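Local coordinates for protein dihydropteroate synthase (PDB 6OMZ) that probably catalyses the condensation of para-aminobenzoate with 6-hydroxymethyl-7,8-dihydropterin diphosphate to give 7,8-dihydropteroate in folate biosynthesis, at residues V55-Q60 against H271-S276; P142-H147 against R189-P194. The protein carries 1 engineered substitution. All coordinates share one frame; numbering follows the deposited sequence.

Interaction 1: residues V55-Q60 against H271-S276. With PMM (pterin-6-yl-methyl-monophosphate), chain D; EDO (1,2-ethanediol), chain L.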
loop_
_atom_site.group_PDB
_atom_site.type_symbol
_atom_site.label_atom_id
_atom_site.label_comp_id
_atom_site.label_asym_id
_atom_site.label_seq_id
_atom_site.Cartn_x
_atom_site.Cartn_y
_atom_site.Cartn_z
ATOM N N VAL A 55 -2.697 9.143 12.557
ATOM C CA VAL A 55 -3.422 8.372 13.570
ATOM C C VAL A 55 -4.539 9.218 14.179
ATOM O O VAL A 55 -5.673 8.751 14.362
ATOM C CB VAL A 55 -2.449 7.852 14.647
ATOM C CG1 VAL A 55 -3.225 7.264 15.825
ATOM C CG2 VAL A 55 -1.513 6.802 14.064
ATOM N N ALA A 56 -4.244 10.483 14.488
ATOM C CA ALA A 56 -5.262 11.361 15.053
ATOM C C ALA A 56 -6.420 11.588 14.083
ATOM O O ALA A 56 -7.552 11.871 14.514
ATOM C CB ALA A 56 -4.631 12.695 15.456
ATOM N N ALA A 57 -6.162 11.478 12.781
ATOM C CA ALA A 57 -7.175 11.613 11.743
ATOM C C ALA A 57 -7.921 10.312 11.461
ATOM O O ALA A 57 -8.813 10.298 10.606
ATOM C CB ALA A 57 -6.532 12.130 10.443
ATOM N N GLY A 58 -7.577 9.222 12.138
ATOM C CA GLY A 58 -8.351 7.995 12.053
ATOM C C GLY A 58 -7.669 6.803 11.405
ATOM O O GLY A 58 -8.341 5.796 11.150
ATOM N N ALA A 59 -6.365 6.865 11.127
ATOM C CA ALA A 59 -5.703 5.712 10.525
ATOM C C ALA A 59 -5.567 4.581 11.541
ATOM O O ALA A 59 -5.251 4.809 12.713
ATOM C CB ALA A 59 -4.326 6.104 9.980
ATOM N N GLN A 60 -5.836 3.357 11.092
ATOM C CA GLN A 60 -5.580 2.161 11.894
ATOM C C GLN A 60 -4.140 1.676 11.778
ATOM O O GLN A 60 -3.607 1.076 12.719
ATOM C CB GLN A 60 -6.509 1.019 11.460
ATOM C CG GLN A 60 -7.932 1.109 11.974
ATOM C CD GLN A 60 -8.711 2.242 11.368
ATOM O OE1 GLN A 60 -8.816 2.359 10.146
ATOM N NE2 GLN A 60 -9.270 3.096 12.221
ATOM N N HIS A 271 -2.757 8.447 1.270
ATOM C CA HIS A 271 -1.990 9.553 1.826
ATOM C C HIS A 271 -2.879 10.478 2.650
ATOM O O HIS A 271 -2.493 10.918 3.742
ATOM C CB HIS A 271 -1.317 10.336 0.693
ATOM C CG HIS A 271 -0.338 9.523 -0.096
ATOM N ND1 HIS A 271 0.995 9.444 0.238
ATOM C CD2 HIS A 271 -0.502 8.746 -1.195
ATOM C CE1 HIS A 271 1.617 8.662 -0.631
ATOM N NE2 HIS A 271 0.731 8.223 -1.507
ATOM N N ASP A 272 -4.057 10.815 2.123
ATOM C CA ASP A 272 -4.970 11.757 2.781
ATOM C C ASP A 272 -5.922 10.930 3.627
ATOM O O ASP A 272 -6.999 10.522 3.183
ATOM C CB ASP A 272 -5.716 12.611 1.760
ATOM C CG ASP A 272 -6.460 13.788 2.393
ATOM O OD1 ASP A 272 -6.786 13.739 3.601
ATOM O OD2 ASP A 272 -6.722 14.773 1.662
ATOM N N VAL A 273 -5.511 10.671 4.864
ATOM C CA VAL A 273 -6.331 9.857 5.758
ATOM C C VAL A 273 -7.640 10.570 6.088
ATOM O O VAL A 273 -8.715 9.963 6.057
ATOM C CB VAL A 273 -5.514 9.496 7.013
ATOM C CG1 VAL A 273 -6.413 8.941 8.116
ATOM C CG2 VAL A 273 -4.430 8.473 6.627
ATOM N N GLN A 274 -7.578 11.873 6.360
ATOM C CA GLN A 274 -8.786 12.608 6.719
ATOM C C GLN A 274 -9.862 12.485 5.645
ATOM O O GLN A 274 -11.043 12.293 5.958
ATOM C CB GLN A 274 -8.450 14.073 6.970
ATOM C CG GLN A 274 -9.693 14.886 7.334
ATOM C CD GLN A 274 -9.378 16.340 7.639
ATOM O OE1 GLN A 274 -9.508 17.215 6.781
ATOM N NE2 GLN A 274 -8.965 16.601 8.866
ATOM N N ALA A 275 -9.479 12.574 4.374
ATOM C CA ALA A 275 -10.487 12.521 3.318
ATOM C C ALA A 275 -11.135 11.144 3.229
ATOM O O ALA A 275 -12.358 11.038 3.074
ATOM C CB ALA A 275 -9.868 12.927 1.981
ATOM N N SER A 276 -10.343 10.072 3.333
ATOM C CA SER A 276 -10.942 8.743 3.275
ATOM C C SER A 276 -11.735 8.427 4.538
ATOM O O SER A 276 -12.760 7.742 4.461
ATOM C CB SER A 276 -9.867 7.682 3.035
ATOM O OG SER A 276 -9.580 7.557 1.645
HETATM N N5 PMM D . 1.778 1.974 -3.843
HETATM C C6 PMM D . 2.975 2.528 -3.575
HETATM C C7 PMM D . 3.768 2.037 -2.553
HETATM N N8 PMM D . 3.450 0.987 -1.786
HETATM N N1 PMM D . 1.985 -0.680 -1.322
HETATM C C2 PMM D . 0.850 -1.327 -1.575
HETATM N N2 PMM D . 0.556 -2.438 -0.894
HETATM N N3 PMM D . -0.040 -0.927 -2.532
HETATM C C4 PMM D . 0.123 0.168 -3.354
HETATM O O4 PMM D . -0.736 0.475 -4.175
HETATM C C4A PMM D . 1.381 0.908 -3.127
HETATM C C8A PMM D . 2.268 0.431 -2.085
HETATM C C9 PMM D . 3.443 3.612 -4.502
HETATM O O10 PMM D . 2.634 4.802 -4.311
HETATM P PA PMM D . 2.944 6.063 -3.324
HETATM O O1P PMM D . 1.773 6.965 -3.473
HETATM O O2P PMM D . 3.087 5.552 -1.890
HETATM O O3P PMM D . 4.251 6.709 -3.763
HETATM C C1 EDO L . -2.886 3.228 15.103
HETATM O O1 EDO L . -2.375 1.900 14.943
HETATM C C2 EDO L . -4.145 3.157 15.958
HETATM O O2 EDO L . -3.844 2.386 17.125
#
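Val273 reaches across to Ala57 and Ala59 and carries most of this small apolar contact. Its CB bond is directed toward 55-60, and the two methyls divide there. CG1 stands anti to the backbone N (chi1 166°), which sends it between the two alanines: it lies 3.9 Å from Ala57 CB and 4.0 Å from Ala59 CB. The same methyl also rests on the turn's backbone, 3.7 Å from Ala57 O and 3.7 Å from Ala59 N. Across to 55-60, CG2 meets Ala59 CB, at 4.1 Å. Beyond the pair, the Val273 side chain also touches Val24 of strand 23-29, the strand between 61-65 and 267-270.

In the TIM barrel of this pterin-binding family, the contact joins the exit of helix 44-56, just before strand 61-65, to the entry of helix 273-287, just after strand 267-270. Helix 44-56 ends in a Schellman motif at Gly58, where at a phi of 114° a CB would press against Ala57 O, a strain glycine avoids. Helix 273-287 is N-capped by Asp272, whose OD1 accepts from Ala275 N at 3.0 Å, the donor standing 61° out of the carboxylate plane. Gln274 CB comes within 4.4 Å of Ala57 CB. Immediately before the cap, His271 NE2 donates to O1P of the bound pterin monophosphate at 2.6 Å, the phosphate sitting at the edge of the imidazole.

Interaction 2: residues P142-H147 against R189-P194; sequences PWILMH and RLVIDP. With PMM (pterin-6-yl-methyl-monophosphate), chain D; EDO (1,2-ethanediol), chain K.
Trp143 and Leu145 exchange backbone hydrogen bonds with Arg189, Val191 and Asp193, pairing strands 143-146 and 190-193 in parallel, with an angle of 25° between their directions. These are neighbouring strands of the TIM barrel, linked by a beta-alpha-beta crossover through helix 165-182. Trp143 N, Leu145 N and His147 N donate in turn to Arg189 O, Val191 O and Asp193 O; the bond from Leu145 N to Val191 O is 2.8 Å long and almost straight at 177°. The return bonds run from Val191 N to Trp143 O and, weakly, from Asp193 N to Leu145 O at 3.1 Å. CA-H...O contacts at Leu190, Ile144, Ile192 and Met146 fill in between them.

Apolar contacts line both faces. On one, Ile144 and Val191 lie side by side, with Ile144 CG1 3.7 Å from Val191 CB. On the other, Leu145 CD1 meets Leu190 CD2 at 3.9 Å, while Leu145 CD2 sits over the centre of the Trp143 ring, whose indole also packs on helix 132-139.

Polar chemistry gathers where the strands end. Asp193 runs alongside Met146, its CG 3.6 Å from Met146 CG, and its OD2 accepts from two ligand donors, pterin N3 at 2.8 Å and pterin N2 at 2.8 Å. Its OD1 is held by Gly195 N. In Met146, CG anti to the backbone N (chi1 -157°) and a near-extended chi2 place SD over the pterin face, 3.5 Å from pterin N3. A carboxylate oxygen gripping two N-H donors is consistent with the pterin being recognised by its N-H pattern, with the thioether packed on its face.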
loop_
_atom_site.group_PDB
_atom_site.type_symbol
_atom_site.label_atom_id
_atom_site.label_comp_id
_atom_site.label_asym_id
_atom_site.label_seq_id
_atom_site.Cartn_x
_atom_site.Cartn_y
_atom_site.Cartn_z
ATOM N N PRO A 142 1.864 -10.442 9.706
ATOM C CA PRO A 142 1.219 -10.411 8.391
ATOM C C PRO A 142 2.162 -9.935 7.293
ATOM O O PRO A 142 3.056 -9.111 7.510
ATOM C CB PRO A 142 0.050 -9.435 8.586
ATOM C CG PRO A 142 -0.258 -9.517 10.038
ATOM C CD PRO A 142 1.095 -9.667 10.701
ATOM N N TRP A 143 1.941 -10.469 6.093
ATOM C CA TRP A 143 2.733 -10.134 4.915
ATOM C C TRP A 143 1.768 -9.725 3.812
ATOM O O TRP A 143 0.898 -10.517 3.429
ATOM C CB TRP A 143 3.586 -11.333 4.488
ATOM C CG TRP A 143 4.626 -11.090 3.408
ATOM C CD1 TRP A 143 5.049 -9.884 2.909
ATOM C CD2 TRP A 143 5.367 -12.098 2.706
ATOM N NE1 TRP A 143 6.010 -10.086 1.942
ATOM C CE2 TRP A 143 6.223 -11.433 1.799
ATOM C CE3 TRP A 143 5.390 -13.498 2.757
ATOM C CZ2 TRP A 143 7.095 -12.122 0.953
ATOM C CZ3 TRP A 143 6.264 -14.183 1.917
ATOM C CH2 TRP A 143 7.105 -13.490 1.024
ATOM N N ILE A 144 1.898 -8.485 3.334
ATOM C CA ILE A 144 1.108 -7.983 2.213
ATOM C C ILE A 144 1.883 -8.251 0.931
ATOM O O ILE A 144 2.997 -7.739 0.754
ATOM C CB ILE A 144 0.813 -6.477 2.364
ATOM C CG1 ILE A 144 -0.005 -6.199 3.634
ATOM C CG2 ILE A 144 0.055 -5.946 1.134
ATOM C CD1 ILE A 144 0.006 -4.724 4.071
ATOM N N LEU A 145 1.284 -9.033 0.027
ATOM C CA LEU A 145 1.868 -9.357 -1.271
ATOM C C LEU A 145 1.180 -8.516 -2.343
ATOM O O LEU A 145 0.029 -8.781 -2.697
ATOM C CB LEU A 145 1.706 -10.846 -1.576
ATOM C CG LEU A 145 2.284 -11.818 -0.543
ATOM C CD1 LEU A 145 1.722 -13.214 -0.761
ATOM C CD2 LEU A 145 3.809 -11.832 -0.635
ATOM N N MET A 146 1.882 -7.516 -2.873
ATOM C CA MET A 146 1.334 -6.699 -3.947
ATOM C C MET A 146 1.681 -7.288 -5.308
ATOM O O MET A 146 2.757 -7.858 -5.503
ATOM C CB MET A 146 1.863 -5.265 -3.874
ATOM C CG MET A 146 0.953 -4.262 -4.572
ATOM S SD MET A 146 1.777 -2.683 -4.917
ATOM C CE MET A 146 2.790 -3.173 -6.322
ATOM N N HIS A 147 0.766 -7.132 -6.259
ATOM C CA HIS A 147 0.979 -7.645 -7.610
ATOM C C HIS A 147 1.757 -6.638 -8.449
ATOM O O HIS A 147 1.294 -5.517 -8.674
ATOM C CB HIS A 147 -0.331 -7.960 -8.321
ATOM C CG HIS A 147 -0.115 -8.542 -9.679
ATOM N ND1 HIS A 147 0.117 -7.765 -10.792
ATOM C CD2 HIS A 147 -0.026 -9.831 -10.089
ATOM C CE1 HIS A 147 0.316 -8.549 -11.837
ATOM N NE2 HIS A 147 0.233 -9.808 -11.439
ATOM N N ARG A 189 -1.959 -15.261 7.668
ATOM C CA ARG A 189 -1.191 -14.028 7.810
ATOM C C ARG A 189 -0.932 -13.316 6.485
ATOM O O ARG A 189 -0.226 -12.309 6.459
ATOM C CB ARG A 189 0.128 -14.324 8.531
ATOM C CG ARG A 189 -0.110 -14.849 9.945
ATOM C CD ARG A 189 1.086 -14.658 10.857
ATOM N NE ARG A 189 0.738 -14.943 12.249
ATOM C CZ ARG A 189 1.048 -16.063 12.892
ATOM N NH1 ARG A 189 1.734 -17.021 12.282
ATOM N NH2 ARG A 189 0.683 -16.223 14.157
ATOM N N LEU A 190 -1.516 -13.779 5.393
ATOM C CA LEU A 190 -1.273 -13.162 4.100
ATOM C C LEU A 190 -2.366 -12.164 3.747
ATOM O O LEU A 190 -3.540 -12.366 4.064
ATOM C CB LEU A 190 -1.161 -14.235 3.022
ATOM C CG LEU A 190 0.063 -15.088 3.336
ATOM C CD1 LEU A 190 -0.017 -16.433 2.652
ATOM C CD2 LEU A 190 1.338 -14.323 2.950
ATOM N N VAL A 191 -1.953 -11.070 3.110
ATOM C CA VAL A 191 -2.822 -10.073 2.503
ATOM C C VAL A 191 -2.369 -9.941 1.053
ATOM O O VAL A 191 -1.181 -10.094 0.751
ATOM C CB VAL A 191 -2.719 -8.721 3.255
ATOM C CG1 VAL A 191 -3.582 -7.637 2.595
ATOM C CG2 VAL A 191 -3.080 -8.898 4.747
ATOM N N ILE A 192 -3.318 -9.693 0.141
ATOM C CA ILE A 192 -2.962 -9.481 -1.259
ATOM C C ILE A 192 -3.453 -8.110 -1.711
ATOM O O ILE A 192 -4.379 -7.534 -1.136
ATOM C CB ILE A 192 -3.515 -10.587 -2.181
ATOM C CG1 ILE A 192 -5.027 -10.738 -1.994
ATOM C CG2 ILE A 192 -2.756 -11.904 -1.924
ATOM C CD1 ILE A 192 -5.668 -11.805 -2.897
ATOM N N ASP A 193 -2.826 -7.595 -2.779
ATOM C CA ASP A 193 -3.068 -6.219 -3.243
ATOM C C ASP A 193 -2.906 -6.269 -4.761
ATOM O O ASP A 193 -1.868 -6.751 -5.231
ATOM C CB ASP A 193 -2.058 -5.249 -2.597
ATOM C CG ASP A 193 -2.255 -3.782 -3.002
ATOM O OD1 ASP A 193 -2.674 -3.493 -4.140
ATOM O OD2 ASP A 193 -1.945 -2.902 -2.164
ATOM N N PRO A 194 -3.888 -5.795 -5.543
ATOM C CA PRO A 194 -3.765 -5.882 -7.013
ATOM C C PRO A 194 -2.681 -4.987 -7.612
ATOM O O PRO A 194 -2.421 -5.090 -8.816
ATOM C CB PRO A 194 -5.154 -5.467 -7.511
ATOM C CG PRO A 194 -5.670 -4.526 -6.419
ATOM C CD PRO A 194 -5.137 -5.120 -5.120
HETATM N N5 PMM D . 1.778 1.974 -3.843
HETATM C C6 PMM D . 2.975 2.528 -3.575
HETATM C C7 PMM D . 3.768 2.037 -2.553
HETATM N N8 PMM D . 3.450 0.987 -1.786
HETATM N N1 PMM D . 1.985 -0.680 -1.322
HETATM C C2 PMM D . 0.850 -1.327 -1.575
HETATM N N2 PMM D . 0.556 -2.438 -0.894
HETATM N N3 PMM D . -0.040 -0.927 -2.532
HETATM C C4 PMM D . 0.123 0.168 -3.354
HETATM O O4 PMM D . -0.736 0.475 -4.175
HETATM C C4A PMM D . 1.381 0.908 -3.127
HETATM C C8A PMM D . 2.268 0.431 -2.085
HETATM C C9 PMM D . 3.443 3.612 -4.502
HETATM O O10 PMM D . 2.634 4.802 -4.311
HETATM P PA PMM D . 2.944 6.063 -3.324
HETATM O O1P PMM D . 1.773 6.965 -3.473
HETATM O O2P PMM D . 3.087 5.552 -1.890
HETATM O O3P PMM D . 4.251 6.709 -3.763
HETATM C C1 EDO K . 3.787 -10.619 -7.004
HETATM O O1 EDO K . 4.131 -9.280 -7.391
HETATM C C2 EDO K . 2.968 -11.269 -8.112
HETATM O O2 EDO K . 3.685 -11.179 -9.350
#

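The ligand is what relates these two contacts, which do not touch: their centres are 21 Å apart, their nearest atoms about 11 Å, and they lie on opposite sides of the chain's centre. Interaction 2 supplies Asp193 and Met146 to the pterin end of the bound monophosphate, whereas segment 271-276 of interaction 1 brings His271 to the phosphate end. Lys229, Arg70, Arg269 and Asn121 add further hydrogen bonds to the same molecule. Along the chain, interaction 2 is nested within the loop that interaction 1 closes. The pair illustrates a general feature of TIM barrels, in which residues distant in sequence converge on one pocket from different strands and the loops that follow them.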